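Local coordinates for PelD (Pseudomonas aeruginosa, PDB 4EU0), which binds cyclic di-GMP as a membrane-associated effector involved in pellicle formation, here as its GAF and GGDEF-like portion, at residues Val108-Leu118 with Ala143-Arg154. Numbering follows the deposited sequence.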
loop_
_atom_site.group_PDB
_atom_site.type_symbol
_atom_site.label_atom_id
_atom_site.label_comp_id
_atom_site.label_asym_id
_atom_site.label_seq_id
_atom_site.Cartn_x
_atom_site.Cartn_y
_atom_site.Cartn_z
ATOM N N VAL A 108 -2.666 -3.914 18.107
ATOM C CA VAL A 108 -2.354 -3.921 16.674
ATOM C C VAL A 108 -1.081 -3.106 16.410
ATOM O O VAL A 108 -1.070 -1.890 16.613
ATOM C CB VAL A 108 -3.517 -3.367 15.790
ATOM C CG1 VAL A 108 -3.293 -3.733 14.329
ATOM C CG2 VAL A 108 -4.875 -3.902 16.249
ATOM N N PRO A 109 -0.002 -3.773 15.959
ATOM C CA PRO A 109 1.193 -3.005 15.648
ATOM C C PRO A 109 1.071 -2.403 14.252
ATOM O O PRO A 109 0.437 -3.000 13.374
ATOM C CB PRO A 109 2.287 -4.063 15.675
ATOM C CG PRO A 109 1.602 -5.288 15.145
ATOM C CD PRO A 109 0.160 -5.197 15.612
ATOM N N LEU A 110 1.650 -1.222 14.061
ATOM C CA LEU A 110 1.710 -0.605 12.745
ATOM C C LEU A 110 3.108 -0.883 12.209
ATOM O O LEU A 110 4.104 -0.333 12.698
ATOM C CB LEU A 110 1.414 0.900 12.824
ATOM C CG LEU A 110 -0.007 1.421 13.049
ATOM C CD1 LEU A 110 -0.608 1.058 14.419
ATOM C CD2 LEU A 110 0.011 2.927 12.882
ATOM N N VAL A 111 3.172 -1.788 11.237
ATOM C CA VAL A 111 4.436 -2.343 10.763
ATOM C C VAL A 111 4.618 -2.012 9.286
ATOM O O VAL A 111 3.753 -2.335 8.467
ATOM C CB VAL A 111 4.484 -3.884 10.946
ATOM C CG1 VAL A 111 5.880 -4.422 10.665
ATOM C CG2 VAL A 111 4.045 -4.298 12.348
ATOM N N ASP A 112 5.733 -1.364 8.953
ATOM C CA ASP A 112 6.034 -1.054 7.554
ATOM C C ASP A 112 6.458 -2.294 6.751
ATOM O O ASP A 112 6.594 -3.388 7.308
ATOM C CB ASP A 112 7.040 0.123 7.425
ATOM C CG ASP A 112 8.479 -0.248 7.800
ATOM O OD1 ASP A 112 8.840 -1.445 7.880
ATOM O OD2 ASP A 112 9.282 0.691 8.016
ATOM N N THR A 113 6.639 -2.122 5.441
ATOM C CA THR A 113 7.010 -3.244 4.568
ATOM C C THR A 113 8.392 -3.854 4.878
ATOM O O THR A 113 8.703 -4.933 4.386
ATOM C CB THR A 113 6.947 -2.872 3.060
ATOM O OG1 THR A 113 7.806 -1.754 2.797
ATOM C CG2 THR A 113 5.507 -2.547 2.615
ATOM N N ASP A 114 9.214 -3.177 5.681
ATOM C CA ASP A 114 10.525 -3.715 6.074
ATOM C C ASP A 114 10.439 -4.503 7.377
ATOM O O ASP A 114 11.411 -5.136 7.803
ATOM C CB ASP A 114 11.546 -2.594 6.265
ATOM C CG ASP A 114 11.881 -1.865 4.982
ATOM O OD1 ASP A 114 11.884 -2.483 3.897
ATOM O OD2 ASP A 114 12.165 -0.657 5.071
ATOM N N GLY A 115 9.282 -4.439 8.023
ATOM C CA GLY A 115 9.099 -5.115 9.301
ATOM C C GLY A 115 9.391 -4.242 10.510
ATOM O O GLY A 115 9.478 -4.748 11.624
ATOM N N ARG A 116 9.528 -2.935 10.293
ATOM C CA ARG A 116 9.755 -1.984 11.389
ATOM C C ARG A 116 8.427 -1.625 12.050
ATOM O O ARG A 116 7.491 -1.194 11.378
ATOM C CB ARG A 116 10.450 -0.719 10.871
ATOM C CG ARG A 116 11.246 0.067 11.925
ATOM C CD ARG A 116 12.352 0.868 11.255
ATOM N NE ARG A 116 12.775 2.049 12.015
ATOM C CZ ARG A 116 13.669 2.932 11.585
ATOM N NH1 ARG A 116 14.255 2.765 10.405
ATOM N NH2 ARG A 116 13.989 3.982 12.331
ATOM N N ILE A 117 8.340 -1.835 13.362
ATOM C CA ILE A 117 7.141 -1.476 14.122
ATOM C C ILE A 117 7.267 -0.004 14.480
ATOM O O ILE A 117 8.102 0.366 15.313
ATOM C CB ILE A 117 7.016 -2.283 15.452
ATOM C CG1 ILE A 117 7.527 -3.730 15.316
ATOM C CG2 ILE A 117 5.610 -2.171 16.043
ATOM C CD1 ILE A 117 6.828 -4.614 14.346
ATOM N N LEU A 118 6.456 0.829 13.832
ATOM C CA LEU A 118 6.497 2.275 14.034
ATOM C C LEU A 118 5.663 2.703 15.232
ATOM O O LEU A 118 6.034 3.638 15.941
ATOM C CB LEU A 118 5.984 2.999 12.789
ATOM C CG LEU A 118 6.926 3.246 11.606
ATOM C CD1 LEU A 118 7.423 1.957 10.975
ATOM C CD2 LEU A 118 6.198 4.081 10.577
ATOM N N ALA A 143 -3.499 -0.882 9.471
ATOM C CA ALA A 143 -2.269 -0.567 10.204
ATOM C C ALA A 143 -1.023 -0.651 9.309
ATOM O O ALA A 143 -0.141 0.213 9.378
ATOM C CB ALA A 143 -2.123 -1.463 11.436
ATOM N N GLY A 144 -0.964 -1.683 8.464
ATOM C CA GLY A 144 0.185 -1.891 7.584
ATOM C C GLY A 144 0.296 -0.775 6.564
ATOM O O GLY A 144 1.376 -0.222 6.331
ATOM N N HIS A 145 -0.832 -0.432 5.957
ATOM C CA HIS A 145 -0.854 0.666 5.001
ATOM C C HIS A 145 -0.496 2.007 5.630
ATOM O O HIS A 145 0.275 2.759 5.057
ATOM C CB HIS A 145 -2.187 0.722 4.262
ATOM C CG HIS A 145 -2.303 -0.312 3.193
ATOM N ND1 HIS A 145 -2.654 -1.619 3.455
ATOM C CD2 HIS A 145 -2.065 -0.242 1.865
ATOM C CE1 HIS A 145 -2.647 -2.305 2.326
ATOM N NE2 HIS A 145 -2.293 -1.493 1.347
ATOM N N ILE A 146 -1.023 2.291 6.819
ATOM C CA ILE A 146 -0.686 3.543 7.483
ATOM C C ILE A 146 0.808 3.638 7.769
ATOM O O ILE A 146 1.414 4.679 7.535
ATOM C CB ILE A 146 -1.494 3.756 8.773
ATOM C CG1 ILE A 146 -2.975 3.931 8.434
ATOM C CG2 ILE A 146 -0.976 4.996 9.536
ATOM C CD1 ILE A 146 -3.914 3.728 9.629
ATOM N N ALA A 147 1.392 2.548 8.271
ATOM C CA ALA A 147 2.817 2.492 8.561
ATOM C C ALA A 147 3.672 2.850 7.346
ATOM O O ALA A 147 4.662 3.569 7.480
ATOM C CB ALA A 147 3.205 1.118 9.099
ATOM N N ASP A 148 3.286 2.343 6.173
ATOM C CA ASP A 148 4.004 2.631 4.923
ATOM C C ASP A 148 3.970 4.109 4.585
ATOM O O ASP A 148 4.973 4.687 4.162
ATOM C CB ASP A 148 3.386 1.882 3.742
ATOM C CG ASP A 148 3.585 0.394 3.821
ATOM O OD1 ASP A 148 4.375 -0.069 4.678
ATOM O OD2 ASP A 148 2.943 -0.308 3.005
ATOM N N LEU A 149 2.791 4.698 4.750
ATOM C CA LEU A 149 2.569 6.098 4.430
ATOM C C LEU A 149 3.438 7.040 5.273
ATOM O O LEU A 149 3.876 8.093 4.795
ATOM C CB LEU A 149 1.075 6.436 4.544
ATOM C CG LEU A 149 0.175 5.887 3.426
ATOM C CD1 LEU A 149 -1.284 6.199 3.700
ATOM C CD2 LEU A 149 0.580 6.440 2.059
ATOM N N LEU A 150 3.711 6.640 6.514
ATOM C CA LEU A 150 4.533 7.434 7.425
ATOM C C LEU A 150 6.021 7.427 7.055
ATOM O O LEU A 150 6.770 8.318 7.461
ATOM C CB LEU A 150 4.336 6.961 8.870
ATOM C CG LEU A 150 2.917 7.062 9.440
ATOM C CD1 LEU A 150 2.831 6.339 10.772
ATOM C CD2 LEU A 150 2.484 8.519 9.591
ATOM N N GLN A 151 6.438 6.440 6.263
ATOM C CA GLN A 151 7.854 6.267 5.914
ATOM C C GLN A 151 8.368 7.140 4.765
ATOM O O GLN A 151 9.519 6.992 4.341
ATOM C CB GLN A 151 8.168 4.790 5.631
ATOM C CG GLN A 151 8.167 3.891 6.869
ATOM C CD GLN A 151 9.314 4.171 7.841
ATOM O OE1 GLN A 151 9.838 5.281 7.909
ATOM N NE2 GLN A 151 9.694 3.159 8.608
ATOM N N SER A 152 7.537 8.059 4.277
ATOM C CA SER A 152 7.943 8.957 3.181
ATOM C C SER A 152 9.050 9.955 3.562
ATOM O O SER A 152 9.699 10.545 2.687
ATOM C CB SER A 152 6.725 9.677 2.587
ATOM O OG SER A 152 6.232 10.663 3.473
ATOM N N ASP A 153 9.277 10.138 4.862
ATOM C CA ASP A 153 10.367 10.991 5.344
ATOM C C ASP A 153 11.743 10.304 5.291
ATOM O O ASP A 153 12.729 10.843 5.808
ATOM C CB ASP A 153 10.070 11.497 6.766
ATOM C CG ASP A 153 10.005 10.371 7.802
ATOM O OD1 ASP A 153 9.863 9.186 7.419
ATOM O OD2 ASP A 153 10.089 10.678 9.012
ATOM N N ARG A 154 11.799 9.120 4.680
ATOM C CA ARG A 154 13.035 8.332 4.597
ATOM C C ARG A 154 13.577 8.223 3.171
ATOM O O ARG A 154 14.730 7.825 2.960
ATOM C CB ARG A 154 12.830 6.929 5.186
ATOM C CG ARG A 154 12.625 6.880 6.706
ATOM C CD ARG A 154 13.841 7.406 7.457
ATOM N NE ARG A 154 13.859 6.991 8.862
ATOM C CZ ARG A 154 13.342 7.686 9.871
ATOM N NH1 ARG A 154 12.741 8.850 9.653
ATOM N NH2 ARG A 154 13.423 7.210 11.109
HETATM O O HOH W 1 15.066 5.129 9.959
#
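Asp112 OD1 is gripped by two backbone N-H groups of its own turn, while OD2 of the same carboxylate reaches across the contact to Gln151. OD1 accepts from Asp114 N at 2.8 Å and from Arg116 N at 2.9 Å, the two donors reaching it from opposite faces of the carboxylate plane; the first of these bonds closes an Asx turn within the type I turn from Asp112 to Gly115. With CG between the backbone N and carbonyl carbon (chi1 73°), OD1 is brought to both N-H groups. OD2 presents its anti lone pair to Gln151 NE2, 2.6 Å away, with the amide and carboxylate planes 33° apart. The bend of Gln151 at chi2 (-68°) also brings NE2 within 3.5 Å of Leu118 CD1. One residue on, Thr113 N makes a weak hydrogen bond to Asp148 OD1, while the stronger partner of that carboxylate is Arg173 of helix 162-181, a salt bridge through OD2.

Small residues let helix 133-150 lie close to the hairpin of strands 106-111 and 117-123 in the GAF domain, 6.1 Å between the axes of 108-111 and 143-150. The methyl of Ala147 presses on the backbone, its CB 3.4 Å from Val111 C, and that of Ala143 lies against Val108 and Leu110. Leu118 CD2 packs on Leu150 CB. Beside this apolar seam Asp112 is a buried carboxylate with both oxygens bonded, so its charge is probably compensated by the turn's N-H groups and the Gln151 amide, which together hold the hairpin turn to Gln151.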